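Long-range contacts in DNA alpha-glucosyltransferase (Enterobacteria phage T4, PDB 1YA6), which is a phage glycosyltransferase of the GT-B class, built from two Rossmann-like domains that face each other across a cleft holding UDP: residues C[252-257]-C[271-276]; C[177-182]-C[308-313]. All coordinates share one frame; numbering follows the deposited sequence.

Interaction 1: residues C[252-257]-C[271-276]; sequences PYEYYG and PAQILD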
loop_
_atom_site.group_PDB
_atom_site.type_symbol
_atom_site.label_atom_id
_atom_site.label_comp_id
_atom_site.label_asym_id
_atom_site.label_seq_id
_atom_site.Cartn_x
_atom_site.Cartn_y
_atom_site.Cartn_z
ATOM N N PRO C 252 -17.725 -8.356 -18.381
ATOM C CA PRO C 252 -18.411 -7.061 -18.535
ATOM C C PRO C 252 -17.909 -5.938 -17.610
ATOM O O PRO C 252 -17.780 -6.120 -16.391
ATOM C CB PRO C 252 -19.874 -7.423 -18.276
ATOM C CG PRO C 252 -19.757 -8.487 -17.235
ATOM C CD PRO C 252 -18.619 -9.348 -17.752
ATOM N N TYR C 253 -17.642 -4.773 -18.196
ATOM C CA TYR C 253 -17.156 -3.628 -17.430
ATOM C C TYR C 253 -17.249 -2.350 -18.267
ATOM O O TYR C 253 -17.350 -2.413 -19.495
ATOM C CB TYR C 253 -15.692 -3.872 -17.015
ATOM C CG TYR C 253 -14.710 -3.792 -18.165
ATOM C CD1 TYR C 253 -14.262 -2.558 -18.638
ATOM C CD2 TYR C 253 -14.289 -4.937 -18.830
ATOM C CE1 TYR C 253 -13.424 -2.462 -19.750
ATOM C CE2 TYR C 253 -13.452 -4.858 -19.940
ATOM C CZ TYR C 253 -13.025 -3.612 -20.399
ATOM O OH TYR C 253 -12.225 -3.511 -21.523
ATOM N N GLU C 254 -17.219 -1.196 -17.601
ATOM C CA GLU C 254 -17.254 0.113 -18.269
ATOM C C GLU C 254 -16.044 0.876 -17.732
ATOM O O GLU C 254 -15.927 1.091 -16.530
ATOM C CB GLU C 254 -18.552 0.860 -17.935
ATOM C CG GLU C 254 -19.774 0.422 -18.754
ATOM C CD GLU C 254 -21.101 0.804 -18.089
ATOM O OE1 GLU C 254 -22.151 0.779 -18.772
ATOM O OE2 GLU C 254 -21.095 1.116 -16.876
ATOM N N TYR C 255 -15.148 1.287 -18.623
ATOM C CA TYR C 255 -13.916 1.963 -18.215
ATOM C C TYR C 255 -13.937 3.497 -18.177
ATOM O O TYR C 255 -14.408 4.143 -19.116
ATOM C CB TYR C 255 -12.765 1.505 -19.125
ATOM C CG TYR C 255 -11.414 1.484 -18.447
ATOM C CD1 TYR C 255 -11.031 0.408 -17.653
ATOM C CD2 TYR C 255 -10.530 2.549 -18.582
ATOM C CE1 TYR C 255 -9.796 0.389 -17.010
ATOM C CE2 TYR C 255 -9.294 2.544 -17.943
ATOM C CZ TYR C 255 -8.933 1.461 -17.160
ATOM O OH TYR C 255 -7.703 1.441 -16.545
ATOM N N TYR C 256 -13.403 4.067 -17.093
ATOM C CA TYR C 256 -13.330 5.519 -16.918
ATOM C C TYR C 256 -11.943 5.976 -16.508
ATOM O O TYR C 256 -11.182 5.228 -15.892
ATOM C CB TYR C 256 -14.289 6.008 -15.832
ATOM C CG TYR C 256 -15.698 5.532 -15.989
ATOM C CD1 TYR C 256 -16.079 4.275 -15.519
ATOM C CD2 TYR C 256 -16.650 6.318 -16.645
ATOM C CE1 TYR C 256 -17.371 3.805 -15.700
ATOM C CE2 TYR C 256 -17.945 5.860 -16.836
ATOM C CZ TYR C 256 -18.301 4.600 -16.365
ATOM O OH TYR C 256 -19.568 4.111 -16.588
ATOM N N GLY C 257 -11.639 7.224 -16.849
ATOM C CA GLY C 257 -10.377 7.835 -16.483
ATOM C C GLY C 257 -10.709 8.806 -15.356
ATOM O O GLY C 257 -11.887 9.052 -15.087
ATOM N N PRO C 271 -22.747 -3.194 -14.952
ATOM C CA PRO C 271 -21.518 -3.979 -14.856
ATOM C C PRO C 271 -20.517 -3.186 -14.026
ATOM O O PRO C 271 -20.700 -1.980 -13.816
ATOM C CB PRO C 271 -21.091 -4.109 -16.310
ATOM C CG PRO C 271 -21.430 -2.758 -16.847
ATOM C CD PRO C 271 -22.812 -2.481 -16.243
ATOM N N ALA C 272 -19.469 -3.859 -13.561
ATOM C CA ALA C 272 -18.438 -3.210 -12.762
ATOM C C ALA C 272 -17.875 -1.958 -13.450
ATOM O O ALA C 272 -17.490 -1.987 -14.626
ATOM C CB ALA C 272 -17.312 -4.198 -12.466
ATOM N N GLN C 273 -17.852 -0.854 -12.706
ATOM C CA GLN C 273 -17.319 0.402 -13.222
ATOM C C GLN C 273 -15.851 0.371 -12.814
ATOM O O GLN C 273 -15.529 0.174 -11.637
ATOM C CB GLN C 273 -18.019 1.612 -12.583
ATOM C CG GLN C 273 -19.562 1.652 -12.691
ATOM C CD GLN C 273 -20.086 1.534 -14.123
ATOM O OE1 GLN C 273 -20.454 0.441 -14.575
ATOM N NE2 GLN C 273 -20.121 2.654 -14.839
ATOM N N ILE C 274 -14.966 0.557 -13.785
ATOM C CA ILE C 274 -13.543 0.504 -13.524
ATOM C C ILE C 274 -12.860 1.843 -13.732
ATOM O O ILE C 274 -12.955 2.453 -14.795
ATOM C CB ILE C 274 -12.858 -0.554 -14.441
ATOM C CG1 ILE C 274 -13.667 -1.857 -14.425
ATOM C CG2 ILE C 274 -11.413 -0.807 -13.984
ATOM C CD1 ILE C 274 -13.955 -2.403 -13.034
ATOM N N LEU C 275 -12.156 2.288 -12.704
ATOM C CA LEU C 275 -11.427 3.544 -12.769
ATOM C C LEU C 275 -9.962 3.133 -12.810
ATOM O O LEU C 275 -9.586 2.189 -12.112
ATOM C CB LEU C 275 -11.735 4.362 -11.515
ATOM C CG LEU C 275 -10.891 5.587 -11.196
ATOM C CD1 LEU C 275 -10.897 6.547 -12.358
ATOM C CD2 LEU C 275 -11.432 6.238 -9.948
ATOM N N ASP C 276 -9.136 3.795 -13.623
ATOM C CA ASP C 276 -7.726 3.411 -13.666
ATOM C C ASP C 276 -6.917 4.091 -12.570
ATOM O O ASP C 276 -7.478 4.525 -11.559
ATOM C CB ASP C 276 -7.102 3.685 -15.039
ATOM C CG ASP C 276 -6.942 5.151 -15.336
ATOM O OD1 ASP C 276 -6.344 5.469 -16.395
ATOM O OD2 ASP C 276 -7.410 5.976 -14.519
#
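Y255 rests the edge atom CE1 of its ring on methyl CG2 of I274, 3.6 Å away, the two side chains crossing at about a right angle. The other arm of I274 fills the next hollow: I274 CG1 lies 3.9 Å from CB of Y253. With CG1 anti to the carbonyl carbon (chi1 -47°), the beta-branch spreads its two arms between neighbouring tyrosines, a shape well suited to a strand pair. On this face, I274 and A272 also meet F218 of helix 214-225, while the rings of Y253 and Y255 pack against F243, and the hydroxyl of Y255 is bonded to the carbonyl of L237 beyond the pair. The small methyl of A272 suits a place where F218 and H221 already press in.

Beneath this layer the two backbones run parallel. E254 N gives to A272 O, E254 O takes the N-H of I274, and I274 O then receives Y256 N at 2.8 Å; the last rung, D276 N to Y256 O, is weak. Strand 253-256 is the edge of the seven-stranded parallel sheet of one Rossmann-like domain, and strand 272-275 lies between it and strand 231-235.

The face bearing E254, Y256, Q273 and L275 has a different relief. Y256 lays its ring edge against the main chain, Y256 CD1 3.7 Å from I274 O, which lies near the ring plane. The extended chain of E254 crosses the ring of P271 at about a right angle, E254 CD 3.8 Å from P271 CG, and P252 adds a further apolar touch, its CB 4.0 Å from P271 CB. At the far end L275 CD1 lies 3.8 Å from G257 C, the glycine offering only main chain for the methyl to touch.

Interaction 2: residues C[177-182]-C[308-313]; sequences FQPPMD and LEYTHL. With UDP (uridine-5'-diphosphate), chain I; NCO (cobalt hexammine(III)), chain F.
Y310 sends its hydroxyl from the first turn of a helix into a proline-proline loop, where OH donates to the carbonyl oxygen of P180 at 2.6 Å. The donor is tilted 20° from the carbonyl plane, and the same oxygen lies near the plane of the ring at its edge. Tyrosine suits the place because its long flat side chain reaches the loop and ends in a donor, for a buried carbonyl in a segment without regular structure. CG of Y310 stands anti to the carbonyl carbon (chi1 -79°), which directs the ring from the helix toward the prolines.

The loop is shaped to receive it. P179 brings CB to 3.7 Å from Y310 CZ, while its CG meets L308 O; the P180 ring packs on C393 and F394 of helix 390-402. Along the same edge of the tyrosine, M181 CB lies 3.9 Å from Y310 CE2. The methionine chain, extended through its first two torsions and bent at the third, then carries M181 CE over L313, 4.0 Å from L313 CB and nearer still to its carbonyl oxygen. The main chain of M181 is held by Q388 and S390.

On the helix side, E309 occupies the N-cap position, and its N-H, lying in the plane of the H312 ring, bonds H312 ND1 at 3.1 Å. OE2 of E309 receives N3 of the cobalt hexammine at 2.7 Å and also pairs with K212, so one oxygen meets two cationic partners. Just beyond, Y310 N and T311 N both donate to the alpha phosphate of UDP, T311 N reaching O2A at 3.0 Å. Phosphate oxygens met by the amino-terminal N-H groups of a helix are characteristic of the nucleoside-diphosphate site in GT-B glycosyltransferases.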
loop_
_atom_site.group_PDB
_atom_site.type_symbol
_atom_site.label_atom_id
_atom_site.label_comp_id
_atom_site.label_asym_id
_atom_site.label_seq_id
_atom_site.Cartn_x
_atom_site.Cartn_y
_atom_site.Cartn_z
ATOM N N PHE C 177 9.442 -5.626 10.071
ATOM C CA PHE C 177 8.759 -4.346 10.108
ATOM C C PHE C 177 7.419 -4.435 9.416
ATOM O O PHE C 177 7.127 -5.400 8.716
ATOM C CB PHE C 177 9.609 -3.246 9.441
ATOM C CG PHE C 177 9.447 -3.160 7.939
ATOM C CD1 PHE C 177 8.606 -2.206 7.372
ATOM C CD2 PHE C 177 10.116 -4.050 7.095
ATOM C CE1 PHE C 177 8.431 -2.140 5.992
ATOM C CE2 PHE C 177 9.948 -3.999 5.709
ATOM C CZ PHE C 177 9.103 -3.040 5.154
ATOM N N GLN C 178 6.608 -3.411 9.634
ATOM C CA GLN C 178 5.300 -3.293 9.028
ATOM C C GLN C 178 5.281 -1.883 8.436
ATOM O O GLN C 178 5.755 -0.934 9.068
ATOM C CB GLN C 178 4.201 -3.421 10.089
ATOM C CG GLN C 178 4.162 -4.760 10.822
ATOM C CD GLN C 178 3.185 -4.745 11.993
ATOM O OE1 GLN C 178 2.003 -4.435 11.834
ATOM N NE2 GLN C 178 3.678 -5.080 13.171
ATOM N N PRO C 179 4.758 -1.732 7.211
ATOM C CA PRO C 179 4.682 -0.423 6.546
ATOM C C PRO C 179 3.543 0.363 7.191
ATOM O O PRO C 179 2.378 0.245 6.797
ATOM C CB PRO C 179 4.415 -0.799 5.090
ATOM C CG PRO C 179 3.588 -2.037 5.226
ATOM C CD PRO C 179 4.261 -2.807 6.337
ATOM N N PRO C 180 3.876 1.197 8.187
ATOM C CA PRO C 180 2.879 1.997 8.911
ATOM C C PRO C 180 2.213 3.115 8.132
ATOM O O PRO C 180 2.612 3.456 7.025
ATOM C CB PRO C 180 3.662 2.551 10.116
ATOM C CG PRO C 180 5.118 1.992 9.944
ATOM C CD PRO C 180 5.230 1.689 8.480
ATOM N N MET C 181 1.180 3.669 8.754
ATOM C CA MET C 181 0.411 4.787 8.225
ATOM C C MET C 181 -0.237 5.503 9.412
ATOM O O MET C 181 -0.538 4.881 10.436
ATOM C CB MET C 181 -0.685 4.309 7.269
ATOM C CG MET C 181 -1.519 5.453 6.738
ATOM S SD MET C 181 -2.790 4.990 5.561
ATOM C CE MET C 181 -4.217 4.744 6.636
ATOM N N ASP C 182 -0.424 6.811 9.280
ATOM C CA ASP C 182 -1.059 7.605 10.326
ATOM C C ASP C 182 -2.572 7.476 10.126
ATOM O O ASP C 182 -3.214 8.336 9.507
ATOM C CB ASP C 182 -0.643 9.077 10.209
ATOM C CG ASP C 182 -1.150 9.928 11.371
ATOM O OD1 ASP C 182 -2.018 9.453 12.140
ATOM O OD2 ASP C 182 -0.681 11.079 11.510
ATOM N N LEU C 308 0.314 -5.672 6.743
ATOM C CA LEU C 308 -0.876 -5.534 5.928
ATOM C C LEU C 308 -0.409 -4.530 4.872
ATOM O O LEU C 308 0.706 -3.999 4.975
ATOM C CB LEU C 308 -2.048 -4.950 6.720
ATOM C CG LEU C 308 -2.946 -5.922 7.484
ATOM C CD1 LEU C 308 -4.114 -5.131 8.088
ATOM C CD2 LEU C 308 -3.466 -7.022 6.550
ATOM N N GLU C 309 -1.248 -4.269 3.874
ATOM C CA GLU C 309 -0.912 -3.338 2.803
ATOM C C GLU C 309 -1.610 -1.992 2.962
ATOM O O GLU C 309 -2.695 -1.911 3.534
ATOM C CB GLU C 309 -1.293 -3.953 1.467
ATOM C CG GLU C 309 -0.597 -5.265 1.214
ATOM C CD GLU C 309 -0.908 -5.813 -0.156
ATOM O OE1 GLU C 309 -2.019 -6.352 -0.339
ATOM O OE2 GLU C 309 -0.047 -5.679 -1.055
ATOM N N TYR C 310 -0.994 -0.931 2.452
ATOM C CA TYR C 310 -1.602 0.380 2.572
ATOM C C TYR C 310 -3.098 0.429 2.279
ATOM O O TYR C 310 -3.847 1.039 3.047
ATOM C CB TYR C 310 -0.838 1.404 1.724
ATOM C CG TYR C 310 0.404 1.813 2.461
ATOM C CD1 TYR C 310 1.680 1.500 1.986
ATOM C CD2 TYR C 310 0.296 2.370 3.730
ATOM C CE1 TYR C 310 2.808 1.717 2.780
ATOM C CE2 TYR C 310 1.404 2.591 4.519
ATOM C CZ TYR C 310 2.653 2.261 4.057
ATOM O OH TYR C 310 3.718 2.420 4.919
ATOM N N THR C 311 -3.543 -0.208 1.197
ATOM C CA THR C 311 -4.967 -0.197 0.859
ATOM C C THR C 311 -5.794 -0.902 1.914
ATOM O O THR C 311 -6.999 -0.705 1.993
ATOM C CB THR C 311 -5.253 -0.861 -0.498
ATOM O OG1 THR C 311 -4.640 -2.154 -0.537
ATOM C CG2 THR C 311 -4.739 0.016 -1.635
ATOM N N HIS C 312 -5.146 -1.736 2.716
ATOM C CA HIS C 312 -5.819 -2.432 3.800
ATOM C C HIS C 312 -6.137 -1.409 4.904
ATOM O O HIS C 312 -7.266 -1.332 5.395
ATOM C CB HIS C 312 -4.908 -3.517 4.381
ATOM C CG HIS C 312 -5.077 -4.862 3.751
ATOM N ND1 HIS C 312 -4.007 -5.675 3.444
ATOM C CD2 HIS C 312 -6.189 -5.559 3.420
ATOM C CE1 HIS C 312 -4.454 -6.817 2.950
ATOM N NE2 HIS C 312 -5.774 -6.771 2.924
ATOM N N LEU C 313 -5.129 -0.625 5.279
ATOM C CA LEU C 313 -5.255 0.367 6.324
ATOM C C LEU C 313 -6.034 1.605 5.912
ATOM O O LEU C 313 -6.525 2.339 6.764
ATOM C CB LEU C 313 -3.869 0.794 6.798
ATOM C CG LEU C 313 -2.863 -0.291 7.181
ATOM C CD1 LEU C 313 -1.659 0.378 7.807
ATOM C CD2 LEU C 313 -3.470 -1.283 8.133
HETATM N N1 UDP I . -2.692 3.885 -4.830
HETATM C C2 UDP I . -2.990 5.097 -5.400
HETATM N N3 UDP I . -3.390 5.038 -6.711
HETATM C C4 UDP I . -3.541 3.909 -7.484
HETATM C C5 UDP I . -3.244 2.683 -6.804
HETATM C C6 UDP I . -2.838 2.715 -5.532
HETATM O O2 UDP I . -2.914 6.150 -4.785
HETATM O O4 UDP I . -3.899 4.021 -8.663
HETATM C "C1'" UDP I . -2.187 3.899 -3.454
HETATM C "C2'" UDP I . -2.963 3.004 -2.500
HETATM O "O2'" UDP I . -4.032 3.731 -1.932
HETATM C "C3'" UDP I . -1.884 2.634 -1.485
HETATM C "C4'" UDP I . -0.621 2.558 -2.340
HETATM O "O4'" UDP I . -0.865 3.409 -3.489
HETATM O "O3'" UDP I . -1.760 3.666 -0.522
HETATM C "C5'" UDP I . -0.250 1.176 -2.827
HETATM O "O5'" UDP I . 0.319 0.418 -1.767
HETATM P PA UDP I . -0.280 -1.000 -1.336
HETATM O O1A UDP I . 0.561 -1.508 -0.214
HETATM O O2A UDP I . -1.743 -0.841 -1.146
HETATM O O3A UDP I . -0.078 -1.981 -2.637
HETATM P PB UDP I . 1.082 -2.034 -3.789
HETATM O O1B UDP I . 1.383 -3.474 -4.020
HETATM O O2B UDP I . 0.636 -1.191 -4.924
HETATM O O3B UDP I . 2.356 -1.357 -3.117
HETATM CO CO NCO F . 3.842 -4.421 -1.227
HETATM N N1 NCO F . 2.195 -3.285 -1.313
HETATM N N2 NCO F . 3.925 -4.113 0.755
HETATM N N3 NCO F . 2.658 -5.987 -0.955
HETATM N N4 NCO F . 5.468 -5.571 -1.116
HETATM N N5 NCO F . 3.767 -4.706 -3.223
HETATM N N6 NCO F . 4.988 -2.785 -1.529
#

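Interaction 1 is nested along the chain inside the loop closed by interaction 2, yet their centres lie 27 Å apart and they share no secondary-structure element. The first is partly buried at the margin of a domain, where regular main-chain bonds between two strands do the holding and side chains fill in on both faces. The second lies near the centre of the molecule, wholly buried, and joins an irregular loop after strand 174-176 of one sheet domain to helix 310-318 of the other; one side-chain hydrogen bond and apolar packing replace the ladder. UDP touches interaction 2 directly, whereas in interaction 1 the side chain of D276 stays about 7 Å from it.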